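Local coordinates for thioredoxin domain-containing protein (Vibrio parahaemolyticus, PDB 2R5S), which is of unknown function but belongs to a thioredoxin domain-containing protein, perhaps a protein-disulfide reductase, of which this chain is the helical tetratricopeptide-repeat part, at residues Lys46-Leu51 with Lys76-Lys81; Asn107-Cys112 with Gly140-Glu145; Lys11-Leu16 with Ala23-Val28; Ala88-Glu93 with Val121-Glu126. All coordinates share one frame; numbering follows the deposited sequence.

In the fold
The four contacts run along most of an all-helical chain. Contact 3 pairs the first two helices. It touches contact 1 directly: Cys49 CB lies 3.5 Å from Leu26 CG, so helix 22-30 packs on helix 40-52. Contact 1 carries the packing on to helix 73-88. Contact 4 starts at residue 88, where the chain passes from that helix to helix 92-103, and its nearest atoms are about 8 Å from those of contact 1. Contacts 4 and 2 both belong to the second tetratricopeptide region, and their centres are 20 Å apart. Contacts 2 and 3 lie on opposite sides of the chain's centre, 38 Å apart between centres. A bound 1,2-ethanediol, probably from the crystallisation liquor, sits at contact 4.

Contact 1: Lys46-Leu51 with Lys76-Lys81; sequences KADCLL and KSLIAK
Leu78 reaches across from helix 73-88 and lays its two methyl groups over Ala47 and Asp48. Leu78 CD2 lies 4.0 Å from Ala47 CB. The same methyl approaches the backbone at Asp48 N. With CG anti to its backbone N (chi1 -174°), Asp48 presents OD1 to the other branch, Leu78 CD1, at 4.1 Å, and the two side chains cross at about a right angle. Leu51 makes the second point of packing. Leu51 CD2 meets Lys81 CB at 3.6 Å and Lys81 CD at 4.1 Å, so the methyl rests on the aliphatic part of the lysine. The two chains cross obliquely. Both segments are helical and lie in a tetratricopeptide-repeat region, a fold built of stacked antiparallel helix pairs. The two helix segments run in nearly the same direction, 25° apart, with axes 10.8 Å from each other. Side chains bridge the gap, and no hydrogen bond joins the segments. Lys81 is extended beyond CG, which brings Lys81 NZ to 5.2 Å from Asp48 OD1. This is too far for a salt bridge, though the opposite charges may attract weakly. Helix 56-63 also packs on Ala47 and Leu51, through Leu63 and Ala59.

Contact 2: Asn107-Cys112 with Gly140-Glu145; sequences NFELAC and GAQDGE
The Phe108 ring has Ala141 CB over one face, while Gln142 N approaches it obliquely. The methyl carbon Ala141 CB lies 4.3 Å from the centroid of the Phe108 ring and 26° off the ring normal, a CH-pi contact. Its nearest ring atoms are CD2 and CE2. Phe108 CG is anti to the carbonyl carbon (chi1 -70°), which sets the ring against Ala141 CB. The amide of Gln142 lies alongside the first turn of helix 108-120. Gln142 OE1 is 3.5 Å from Phe108 CB, and Gln142 NE2 is 3.9 Å from Glu109 CB. The glutamine chain leaves with CG anti to its backbone N and bends at chi2 (65°), which lays its amide beside these two residues. Farther along the helix, Cys112 SG meets the backbone of Glu145 at O, 3.5 Å away, and touches Glu145 CG at 3.7 Å. The extended Glu145 chain then brings its carboxylate beside Glu109, with Glu145 OE1 at 3.9 Å from Glu109 CG. The carboxylate oxygens Glu109 OE1 and Glu145 OE1 are 5.0 Å apart, so their like charges may repel mildly.

Asn107 is the N-cap of helix 108-120. Asn107 OD1 accepts from Leu110 N at 3.0 Å, with the donor above the carbonyl plane. On the other side, a type I' turn from Gln142 to Glu145 leads into helix 145-157, and Gly144 is its N-cap. The contact thus joins the start of one helix to the loop entering another within the tetratricopeptide region. Ile134 of helix 124-135 packs on both Phe108 and Ala141, while Val146 of helix 145-157 touches Cys112 and Ala141.

Contact 3: Lys11-Leu16 with Ala23-Val28; sequences KQVSEL and AQALNV
Segments 11-16 and 23-28 run antiparallel at 167°, with their axes 8.7 Å apart and Val13 CA 5.0 Å from Ala25 CA. Leu16 carries most of the packing. Leu16 CB meets Ala25 CB at 3.8 Å. Its CG rests on Gln24 CB, while Leu16 CD2 reaches past the backbone at Ala25 N to Val28 CG2, 3.7 Å away. CD1 lies near Gln24 OE1. Leu16 and Gln24 cross at about a right angle, whereas Leu16 and Val28 cross obliquely. The pair is a helical hairpin: helix 9-18 turns back after a short loop into helix 22-30. Such antiparallel helix pairs are the building unit of tetratricopeptide-type folds. The small Ala25 side chain is consistent with the close approach of the two backbones. The Val13 and Val28 side chains lie alongside each other, pointing opposite ways. With CG1 anti to the backbone N, Val13 turns its CG2 to Val28 CG1, 3.9 Å away. The Val28 CG2 branch also meets Gln12 NE2 at 4.0 Å, where the bent glutamine chain crosses it at about a right angle. Cys49 of helix 40-52 touches Ala25. Beside Val13 lies a bound MES molecule, probably from the crystallisation liquor.

Contact 4: Ala88-Glu93 with Val121-Glu126; sequences AAESPE and VGRDEE. With EDO (1,2-ethanediol), chain E.
Hydrogen bonds and charge dominate this surface contact. Arg123 NH2 donates to Ala89 O at 2.7 Å, nearly along the C=O axis and near the guanidinium plane. Glu126 is held side-on by two other nitrogens of the same group. Arg123 NE binds Glu126 OE1 and Arg123 NH1 binds Glu126 OE2, both at 2.8 Å, in a salt bridge with nearly straight bonds (169° and 172°). These three bonds would fix the rotation of the guanidinium. NH1 also has a salt bridge with Glu98 of helix 92-103. Glu90 OE1 lies 4.5 Å from Arg123 NH2, far from the plane of the guanidinium, so no N-H points at it and only weak charge attraction is likely. The contact joins two helix junctions of the tetratricopeptide region: the one after helix 73-88, and the one where a Schellman motif with Gly122 as C-prime ends helix 108-120. Arg123 and Ser91 are the N-caps of the helices that follow. Apolar packing is lighter. Val121 CG2 touches Ala89 CB at 4.1 Å. The arginine chain, bent at chi3 (78°), passes Ala89 CB with CD. Separately, the methyl Val121 CG1 is in van der Waals contact with the carbonyl Ala88 O at 3.4 Å. A bound 1,2-ethanediol, probably from the crystallisation liquor, places O1 3.1 Å from Val121 O and C2 beside Ala88 CB.

Contact 1: Lys46-Leu51 with Lys76-Lys81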
loop_
_atom_site.group_PDB
_atom_site.type_symbol
_atom_site.label_atom_id
_atom_site.label_comp_id
_atom_site.label_asym_id
_atom_site.label_seq_id
_atom_site.Cartn_x
_atom_site.Cartn_y
_atom_site.Cartn_z
ATOM N N LYS A 46 -11.006 1.429 -9.904
ATOM C CA LYS A 46 -10.501 1.824 -8.586
ATOM C C LYS A 46 -9.728 0.628 -7.979
ATOM O O LYS A 46 -8.601 0.798 -7.470
ATOM C CB LYS A 46 -11.662 2.315 -7.690
ATOM C CG LYS A 46 -11.269 2.544 -6.233
ATOM C CD LYS A 46 -12.356 3.325 -5.421
ATOM C CE LYS A 46 -11.892 3.789 -4.055
ATOM N NZ LYS A 46 -13.046 4.024 -3.004
ATOM N N ALA A 47 -10.270 -0.587 -8.151
ATOM C CA ALA A 47 -9.617 -1.821 -7.695
ATOM C C ALA A 47 -8.271 -1.987 -8.341
ATOM O O ALA A 47 -7.330 -2.294 -7.663
ATOM C CB ALA A 47 -10.453 -2.978 -7.988
ATOM N N ASP A 48 -8.184 -1.800 -9.662
ATOM C CA ASP A 48 -6.922 -1.897 -10.384
ATOM C C ASP A 48 -5.967 -0.859 -9.823
ATOM O O ASP A 48 -4.793 -1.118 -9.736
ATOM C CB ASP A 48 -7.201 -1.622 -11.853
ATOM C CG ASP A 48 -6.027 -1.818 -12.716
ATOM O OD1 ASP A 48 -5.137 -2.599 -12.369
ATOM O OD2 ASP A 48 -6.012 -1.222 -13.817
ATOM N N CYS A 49 -6.473 0.326 -9.447
ATOM C CA CYS A 49 -5.590 1.367 -8.979
ATOM C C CYS A 49 -5.027 1.014 -7.576
ATOM O O CYS A 49 -3.831 1.256 -7.244
ATOM C CB CYS A 49 -6.320 2.722 -8.972
ATOM S SG CYS A 49 -6.552 3.462 -10.607
ATOM N N LEU A 50 -5.870 0.443 -6.743
ATOM C CA LEU A 50 -5.446 0.132 -5.389
ATOM C C LEU A 50 -4.298 -0.912 -5.463
ATOM O O LEU A 50 -3.228 -0.810 -4.821
ATOM C CB LEU A 50 -6.632 -0.394 -4.599
ATOM C CG LEU A 50 -7.683 0.661 -4.378
ATOM C CD1 LEU A 50 -8.927 0.040 -3.716
ATOM C CD2 LEU A 50 -7.098 1.738 -3.470
ATOM N N LEU A 51 -4.515 -1.897 -6.296
ATOM C CA LEU A 51 -3.599 -2.955 -6.425
ATOM C C LEU A 51 -2.283 -2.493 -7.036
ATOM O O LEU A 51 -1.222 -2.992 -6.651
ATOM C CB LEU A 51 -4.240 -3.993 -7.326
ATOM C CG LEU A 51 -3.978 -5.446 -7.067
ATOM C CD1 LEU A 51 -5.117 -5.878 -6.195
ATOM C CD2 LEU A 51 -4.012 -6.163 -8.425
ATOM N N LYS A 76 -11.869 -10.958 -12.956
ATOM C CA LYS A 76 -11.153 -12.248 -12.791
ATOM C C LYS A 76 -9.658 -12.087 -12.668
ATOM O O LYS A 76 -9.070 -12.522 -11.703
ATOM C CB LYS A 76 -11.520 -13.317 -13.897
ATOM C CG LYS A 76 -12.934 -13.863 -13.677
ATOM C CD LYS A 76 -13.606 -14.587 -14.841
ATOM C CE LYS A 76 -14.968 -13.921 -15.090
ATOM N NZ LYS A 76 -16.044 -14.772 -15.646
ATOM N N SER A 77 -9.034 -11.455 -13.642
ATOM C CA SER A 77 -7.612 -11.280 -13.605
ATOM C C SER A 77 -7.199 -10.523 -12.309
ATOM O O SER A 77 -6.113 -10.773 -11.800
ATOM C CB SER A 77 -7.129 -10.543 -14.860
ATOM O OG SER A 77 -7.152 -11.480 -15.958
ATOM N N LEU A 78 -8.042 -9.621 -11.795
ATOM C CA LEU A 78 -7.707 -8.847 -10.608
ATOM C C LEU A 78 -7.788 -9.698 -9.315
ATOM O O LEU A 78 -7.009 -9.496 -8.354
ATOM C CB LEU A 78 -8.694 -7.648 -10.457
ATOM C CG LEU A 78 -8.344 -6.161 -10.810
ATOM C CD1 LEU A 78 -7.338 -6.020 -11.962
ATOM C CD2 LEU A 78 -9.644 -5.340 -11.054
ATOM N N ILE A 79 -8.810 -10.552 -9.244
ATOM C CA ILE A 79 -8.873 -11.573 -8.238
ATOM C C ILE A 79 -7.559 -12.375 -8.242
ATOM O O ILE A 79 -6.967 -12.592 -7.216
ATOM C CB ILE A 79 -9.990 -12.572 -8.563
ATOM C CG1 ILE A 79 -11.371 -11.928 -8.431
ATOM C CG2 ILE A 79 -9.891 -13.786 -7.630
ATOM C CD1 ILE A 79 -11.605 -10.980 -7.243
ATOM N N ALA A 80 -7.074 -12.750 -9.417
ATOM C CA ALA A 80 -6.020 -13.718 -9.501
ATOM C C ALA A 80 -4.799 -12.997 -9.072
ATOM O O ALA A 80 -3.938 -13.596 -8.463
ATOM C CB ALA A 80 -5.861 -14.244 -10.920
ATOM N N LYS A 81 -4.705 -11.711 -9.423
ATOM C CA LYS A 81 -3.555 -10.896 -8.999
ATOM C C LYS A 81 -3.490 -10.738 -7.493
ATOM O O LYS A 81 -2.412 -10.876 -6.923
ATOM C CB LYS A 81 -3.536 -9.539 -9.685
ATOM C CG LYS A 81 -2.936 -9.648 -11.193
ATOM C CD LYS A 81 -3.076 -8.239 -11.871
ATOM C CE LYS A 81 -2.194 -8.197 -13.045
ATOM N NZ LYS A 81 -2.078 -6.730 -13.407
#

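Contact 2: Asn107-Cys112 with Gly140-Glu145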
loop_
_atom_site.group_PDB
_atom_site.type_symbol
_atom_site.label_atom_id
_atom_site.label_comp_id
_atom_site.label_asym_id
_atom_site.label_seq_id
_atom_site.Cartn_x
_atom_site.Cartn_y
_atom_site.Cartn_z
ATOM N N ASN A 107 18.738 -5.431 17.482
ATOM C CA ASN A 107 19.443 -5.369 16.194
ATOM C C ASN A 107 18.686 -4.540 15.177
ATOM O O ASN A 107 17.849 -5.062 14.450
ATOM C CB ASN A 107 19.687 -6.802 15.628
ATOM C CG ASN A 107 20.541 -6.806 14.364
ATOM O OD1 ASN A 107 20.518 -5.845 13.587
ATOM N ND2 ASN A 107 21.290 -7.904 14.142
ATOM N N PHE A 108 18.995 -3.242 15.124
ATOM C CA PHE A 108 18.254 -2.268 14.303
ATOM C C PHE A 108 18.437 -2.539 12.830
ATOM O O PHE A 108 17.539 -2.312 12.061
ATOM C CB PHE A 108 18.671 -0.824 14.628
ATOM C CG PHE A 108 18.202 -0.353 16.006
ATOM C CD1 PHE A 108 17.065 -0.911 16.587
ATOM C CD2 PHE A 108 18.905 0.604 16.709
ATOM C CE1 PHE A 108 16.613 -0.498 17.871
ATOM C CE2 PHE A 108 18.473 1.025 17.984
ATOM C CZ PHE A 108 17.314 0.474 18.565
ATOM N N GLU A 109 19.612 -3.012 12.449
ATOM C CA GLU A 109 19.919 -3.300 11.057
ATOM C C GLU A 109 19.068 -4.481 10.460
ATOM O O GLU A 109 18.818 -4.548 9.243
ATOM C CB GLU A 109 21.432 -3.559 10.920
ATOM C CG GLU A 109 21.816 -4.020 9.509
ATOM C CD GLU A 109 23.276 -4.467 9.338
ATOM O OE1 GLU A 109 24.182 -3.830 9.902
ATOM O OE2 GLU A 109 23.494 -5.460 8.630
ATOM N N LEU A 110 18.658 -5.412 11.316
ATOM C CA LEU A 110 17.758 -6.505 10.912
ATOM C C LEU A 110 16.352 -5.979 10.708
ATOM O O LEU A 110 15.589 -6.502 9.895
ATOM C CB LEU A 110 17.676 -7.567 11.998
ATOM C CG LEU A 110 18.405 -8.862 11.665
ATOM C CD1 LEU A 110 18.555 -9.595 12.986
ATOM C CD2 LEU A 110 17.535 -9.636 10.649
ATOM N N ALA A 111 16.029 -4.951 11.465
ATOM C CA ALA A 111 14.708 -4.373 11.423
ATOM C C ALA A 111 14.529 -3.636 10.123
ATOM O O ALA A 111 13.525 -3.845 9.439
ATOM C CB ALA A 111 14.427 -3.517 12.640
ATOM N N CYS A 112 15.539 -2.856 9.737
ATOM C CA CYS A 112 15.574 -2.182 8.439
ATOM C C CYS A 112 15.378 -3.150 7.294
ATOM O O CYS A 112 14.594 -2.890 6.398
ATOM C CB CYS A 112 16.854 -1.345 8.293
ATOM S SG CYS A 112 16.782 0.176 9.357
ATOM N N GLY A 140 17.411 8.670 15.941
ATOM C CA GLY A 140 18.758 8.442 15.373
ATOM C C GLY A 140 19.051 6.984 15.123
ATOM O O GLY A 140 20.132 6.637 14.597
ATOM N N ALA A 141 18.084 6.119 15.444
ATOM C CA ALA A 141 18.366 4.698 15.571
ATOM C C ALA A 141 19.245 4.294 14.438
ATOM O O ALA A 141 18.919 4.580 13.302
ATOM C CB ALA A 141 17.109 3.879 15.516
ATOM N N GLN A 142 20.331 3.599 14.730
ATOM C CA GLN A 142 21.136 2.995 13.669
ATOM C C GLN A 142 21.804 4.023 12.748
ATOM O O GLN A 142 22.074 3.781 11.562
ATOM C CB GLN A 142 20.353 1.892 12.914
ATOM C CG GLN A 142 21.207 0.956 11.982
ATOM C CD GLN A 142 22.226 0.075 12.717
ATOM O OE1 GLN A 142 22.039 -0.296 13.873
ATOM N NE2 GLN A 142 23.318 -0.282 12.010
ATOM N N ASP A 143 22.211 5.129 13.347
ATOM C CA ASP A 143 22.934 6.158 12.615
ATOM C C ASP A 143 21.995 6.784 11.590
ATOM O O ASP A 143 22.372 7.085 10.442
ATOM C CB ASP A 143 24.227 5.596 11.957
ATOM C CG ASP A 143 25.303 6.626 11.854
ATOM O OD1 ASP A 143 25.216 7.623 12.599
ATOM O OD2 ASP A 143 26.248 6.456 11.036
ATOM N N GLY A 144 20.768 6.991 12.035
ATOM C CA GLY A 144 19.713 7.435 11.155
ATOM C C GLY A 144 19.323 6.571 9.973
ATOM O O GLY A 144 18.566 7.040 9.132
ATOM N N GLU A 145 19.806 5.319 9.920
ATOM C CA GLU A 145 19.404 4.348 8.900
ATOM C C GLU A 145 17.951 3.835 9.061
ATOM O O GLU A 145 17.357 3.399 8.100
ATOM C CB GLU A 145 20.466 3.209 8.800
ATOM C CG GLU A 145 19.998 1.813 8.367
ATOM C CD GLU A 145 21.166 0.736 8.241
ATOM O OE1 GLU A 145 20.854 -0.498 8.113
ATOM O OE2 GLU A 145 22.376 1.111 8.305
#

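Contact 3: Lys11-Leu16 with Ala23-Val28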
loop_
_atom_site.group_PDB
_atom_site.type_symbol
_atom_site.label_atom_id
_atom_site.label_comp_id
_atom_site.label_asym_id
_atom_site.label_seq_id
_atom_site.Cartn_x
_atom_site.Cartn_y
_atom_site.Cartn_z
ATOM N N LYS A 11 -13.220 10.555 -18.486
ATOM C CA LYS A 11 -12.152 10.432 -19.513
ATOM C C LYS A 11 -10.793 10.815 -18.959
ATOM O O LYS A 11 -9.773 10.314 -19.409
ATOM C CB LYS A 11 -12.445 11.213 -20.820
ATOM C CG LYS A 11 -11.770 10.557 -22.044
ATOM C CD LYS A 11 -12.222 11.138 -23.429
ATOM C CE LYS A 11 -11.183 10.848 -24.526
ATOM N NZ LYS A 11 -11.716 10.679 -25.933
ATOM N N GLN A 12 -10.793 11.703 -17.972
ATOM C CA GLN A 12 -9.593 11.944 -17.154
ATOM C C GLN A 12 -9.130 10.641 -16.506
ATOM O O GLN A 12 -7.982 10.271 -16.693
ATOM C CB GLN A 12 -9.809 13.053 -16.107
ATOM C CG GLN A 12 -9.212 14.375 -16.460
ATOM C CD GLN A 12 -7.726 14.438 -16.103
ATOM O OE1 GLN A 12 -6.848 14.310 -16.981
ATOM N NE2 GLN A 12 -7.430 14.634 -14.802
ATOM N N VAL A 13 -10.015 9.929 -15.790
ATOM C CA VAL A 13 -9.644 8.599 -15.218
ATOM C C VAL A 13 -9.088 7.686 -16.297
ATOM O O VAL A 13 -7.989 7.125 -16.176
ATOM C CB VAL A 13 -10.812 7.845 -14.563
ATOM C CG1 VAL A 13 -10.343 6.496 -14.057
ATOM C CG2 VAL A 13 -11.370 8.629 -13.410
ATOM N N SER A 14 -9.871 7.555 -17.358
ATOM C CA SER A 14 -9.513 6.749 -18.517
ATOM C C SER A 14 -8.116 7.102 -19.039
ATOM O O SER A 14 -7.268 6.230 -19.189
ATOM C CB SER A 14 -10.574 6.935 -19.601
ATOM O OG SER A 14 -10.179 6.323 -20.818
ATOM N N GLU A 15 -7.893 8.383 -19.295
ATOM C CA GLU A 15 -6.609 8.902 -19.712
ATOM C C GLU A 15 -5.474 8.579 -18.718
ATOM O O GLU A 15 -4.382 8.160 -19.122
ATOM C CB GLU A 15 -6.730 10.407 -19.895
ATOM C CG GLU A 15 -7.505 10.820 -21.141
ATOM C CD GLU A 15 -6.642 10.844 -22.395
ATOM O OE1 GLU A 15 -7.039 10.195 -23.404
ATOM O OE2 GLU A 15 -5.580 11.526 -22.371
ATOM N N LEU A 16 -5.748 8.778 -17.430
ATOM C CA LEU A 16 -4.776 8.549 -16.364
ATOM C C LEU A 16 -4.382 7.076 -16.194
ATOM O O LEU A 16 -3.225 6.795 -15.932
ATOM C CB LEU A 16 -5.324 9.090 -15.040
ATOM C CG LEU A 16 -4.913 10.372 -14.304
ATOM C CD1 LEU A 16 -3.930 11.262 -15.015
ATOM C CD2 LEU A 16 -6.105 11.153 -13.682
ATOM N N ALA A 23 -2.402 6.799 -9.021
ATOM C CA ALA A 23 -2.652 7.554 -7.825
ATOM C C ALA A 23 -3.422 8.810 -8.186
ATOM O O ALA A 23 -4.392 9.107 -7.508
ATOM C CB ALA A 23 -1.387 7.841 -7.082
ATOM N N GLN A 24 -3.071 9.472 -9.300
ATOM C CA GLN A 24 -3.939 10.540 -9.859
ATOM C C GLN A 24 -5.351 10.062 -10.225
ATOM O O GLN A 24 -6.365 10.700 -9.844
ATOM C CB GLN A 24 -3.282 11.261 -11.056
ATOM C CG GLN A 24 -2.184 12.169 -10.668
ATOM C CD GLN A 24 -1.525 12.811 -11.885
ATOM O OE1 GLN A 24 -2.140 13.631 -12.569
ATOM N NE2 GLN A 24 -0.273 12.446 -12.156
ATOM N N ALA A 25 -5.413 8.927 -10.930
ATOM C CA ALA A 25 -6.672 8.274 -11.244
ATOM C C ALA A 25 -7.566 8.021 -10.017
ATOM O O ALA A 25 -8.780 8.214 -10.088
ATOM C CB ALA A 25 -6.411 6.974 -12.024
ATOM N N LEU A 26 -6.985 7.573 -8.902
ATOM C CA LEU A 26 -7.749 7.338 -7.631
ATOM C C LEU A 26 -8.214 8.639 -7.015
ATOM O O LEU A 26 -9.300 8.745 -6.406
ATOM C CB LEU A 26 -6.858 6.646 -6.588
ATOM C CG LEU A 26 -6.919 5.123 -6.483
ATOM C CD1 LEU A 26 -5.615 4.573 -5.809
ATOM C CD2 LEU A 26 -8.142 4.691 -5.737
ATOM N N ASN A 27 -7.378 9.644 -7.181
ATOM C CA ASN A 27 -7.784 10.980 -6.794
ATOM C C ASN A 27 -8.974 11.552 -7.592
ATOM O O ASN A 27 -9.906 12.144 -7.007
ATOM C CB ASN A 27 -6.615 11.920 -6.840
ATOM C CG ASN A 27 -6.976 13.299 -6.356
ATOM O OD1 ASN A 27 -7.080 14.233 -7.151
ATOM N ND2 ASN A 27 -7.155 13.442 -5.053
ATOM N N VAL A 28 -8.977 11.335 -8.912
ATOM C CA VAL A 28 -10.110 11.837 -9.709
ATOM C C VAL A 28 -11.402 11.055 -9.397
ATOM O O VAL A 28 -12.508 11.616 -9.386
ATOM C CB VAL A 28 -9.780 11.815 -11.184
ATOM C CG1 VAL A 28 -10.977 12.194 -11.986
ATOM C CG2 VAL A 28 -8.560 12.777 -11.488
#

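Contact 4: Ala88-Glu93 with Val121-Glu126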
loop_
_atom_site.group_PDB
_atom_site.type_symbol
_atom_site.label_atom_id
_atom_site.label_comp_id
_atom_site.label_asym_id
_atom_site.label_seq_id
_atom_site.Cartn_x
_atom_site.Cartn_y
_atom_site.Cartn_z
ATOM N N ALA A 88 2.422 -14.384 -1.891
ATOM C CA ALA A 88 3.813 -13.924 -1.871
ATOM C C ALA A 88 4.205 -13.206 -0.578
ATOM O O ALA A 88 5.392 -13.064 -0.279
ATOM C CB ALA A 88 4.121 -13.063 -3.100
ATOM N N ALA A 89 3.201 -12.774 0.182
ATOM C CA ALA A 89 3.392 -12.013 1.415
ATOM C C ALA A 89 3.675 -12.913 2.641
ATOM O O ALA A 89 4.118 -12.424 3.665
ATOM C CB ALA A 89 2.188 -11.106 1.668
ATOM N N GLU A 90 3.434 -14.212 2.542
ATOM C CA GLU A 90 3.899 -15.154 3.576
ATOM C C GLU A 90 4.965 -16.101 3.020
ATOM O O GLU A 90 4.693 -17.258 2.743
ATOM C CB GLU A 90 2.746 -16.016 4.137
ATOM C CG GLU A 90 2.251 -15.652 5.537
ATOM C CD GLU A 90 0.832 -15.094 5.505
ATOM O OE1 GLU A 90 0.686 -13.877 5.226
ATOM O OE2 GLU A 90 -0.130 -15.888 5.738
ATOM N N SER A 91 6.187 -15.606 2.866
ATOM C CA SER A 91 7.298 -16.450 2.410
ATOM C C SER A 91 8.117 -17.106 3.562
ATOM O O SER A 91 8.068 -16.632 4.723
ATOM C CB SER A 91 8.188 -15.651 1.466
ATOM O OG SER A 91 8.859 -14.636 2.148
ATOM N N PRO A 92 8.828 -18.231 3.275
ATOM C CA PRO A 92 9.686 -18.753 4.341
ATOM C C PRO A 92 10.663 -17.672 4.752
ATOM O O PRO A 92 10.900 -17.470 5.947
ATOM C CB PRO A 92 10.388 -19.980 3.712
ATOM C CG PRO A 92 10.067 -19.964 2.256
ATOM C CD PRO A 92 8.836 -19.096 2.077
ATOM N N GLU A 93 11.158 -16.920 3.772
ATOM C CA GLU A 93 12.086 -15.851 4.059
ATOM C C GLU A 93 11.520 -14.912 5.099
ATOM O O GLU A 93 12.175 -14.629 6.080
ATOM C CB GLU A 93 12.444 -15.050 2.810
ATOM C CG GLU A 93 13.702 -14.238 3.026
ATOM C CD GLU A 93 14.914 -15.160 3.312
ATOM O OE1 GLU A 93 15.062 -16.217 2.623
ATOM O OE2 GLU A 93 15.717 -14.828 4.223
ATOM N N VAL A 121 6.658 -6.866 -0.520
ATOM C CA VAL A 121 5.441 -7.676 -0.751
ATOM C C VAL A 121 4.134 -6.933 -0.322
ATOM O O VAL A 121 3.064 -7.559 -0.192
ATOM C CB VAL A 121 5.511 -9.039 -0.047
ATOM C CG1 VAL A 121 6.621 -9.927 -0.614
ATOM C CG2 VAL A 121 5.629 -8.864 1.458
ATOM N N GLY A 122 4.215 -5.612 -0.102
ATOM C CA GLY A 122 3.014 -4.840 0.185
ATOM C C GLY A 122 2.585 -5.006 1.622
ATOM O O GLY A 122 1.468 -4.657 1.966
ATOM N N ARG A 123 3.469 -5.523 2.479
ATOM C CA ARG A 123 3.199 -5.558 3.923
ATOM C C ARG A 123 3.688 -4.245 4.584
ATOM O O ARG A 123 4.474 -4.266 5.537
ATOM C CB ARG A 123 3.790 -6.836 4.574
ATOM C CG ARG A 123 2.933 -8.039 4.328
ATOM C CD ARG A 123 3.627 -9.298 4.775
ATOM N NE ARG A 123 3.566 -9.454 6.239
ATOM C CZ ARG A 123 3.941 -10.555 6.871
ATOM N NH1 ARG A 123 3.857 -10.599 8.184
ATOM N NH2 ARG A 123 4.398 -11.600 6.186
ATOM N N ASP A 124 3.197 -3.106 4.061
ATOM C CA ASP A 124 3.757 -1.803 4.393
ATOM C C ASP A 124 3.295 -1.287 5.693
ATOM O O ASP A 124 4.022 -0.559 6.303
ATOM C CB ASP A 124 3.473 -0.762 3.321
ATOM C CG ASP A 124 4.021 -1.172 1.982
ATOM O OD1 ASP A 124 5.233 -1.481 1.911
ATOM O OD2 ASP A 124 3.231 -1.218 1.013
ATOM N N GLU A 125 2.099 -1.639 6.115
ATOM C CA GLU A 125 1.627 -1.256 7.450
ATOM C C GLU A 125 2.577 -1.798 8.494
ATOM O O GLU A 125 3.120 -1.028 9.280
ATOM C CB GLU A 125 0.159 -1.674 7.724
ATOM C CG GLU A 125 -0.478 -0.969 8.943
ATOM C CD GLU A 125 -1.882 -1.490 9.280
ATOM O OE1 GLU A 125 -2.057 -2.702 9.585
ATOM O OE2 GLU A 125 -2.838 -0.678 9.265
ATOM N N GLU A 126 2.809 -3.109 8.486
ATOM C CA GLU A 126 3.831 -3.761 9.333
ATOM C C GLU A 126 5.273 -3.240 9.181
ATOM O O GLU A 126 5.935 -3.095 10.191
ATOM C CB GLU A 126 3.862 -5.282 9.084
ATOM C CG GLU A 126 2.628 -6.081 9.569
ATOM C CD GLU A 126 2.518 -7.417 8.844
ATOM O OE1 GLU A 126 2.314 -7.415 7.601
ATOM O OE2 GLU A 126 2.688 -8.467 9.503
HETATM C C1 EDO E . 3.741 -9.285 -3.866
HETATM O O1 EDO E . 3.224 -9.606 -2.544
HETATM C C2 EDO E . 5.121 -9.911 -4.038
HETATM O O2 EDO E . 6.019 -9.087 -4.784
#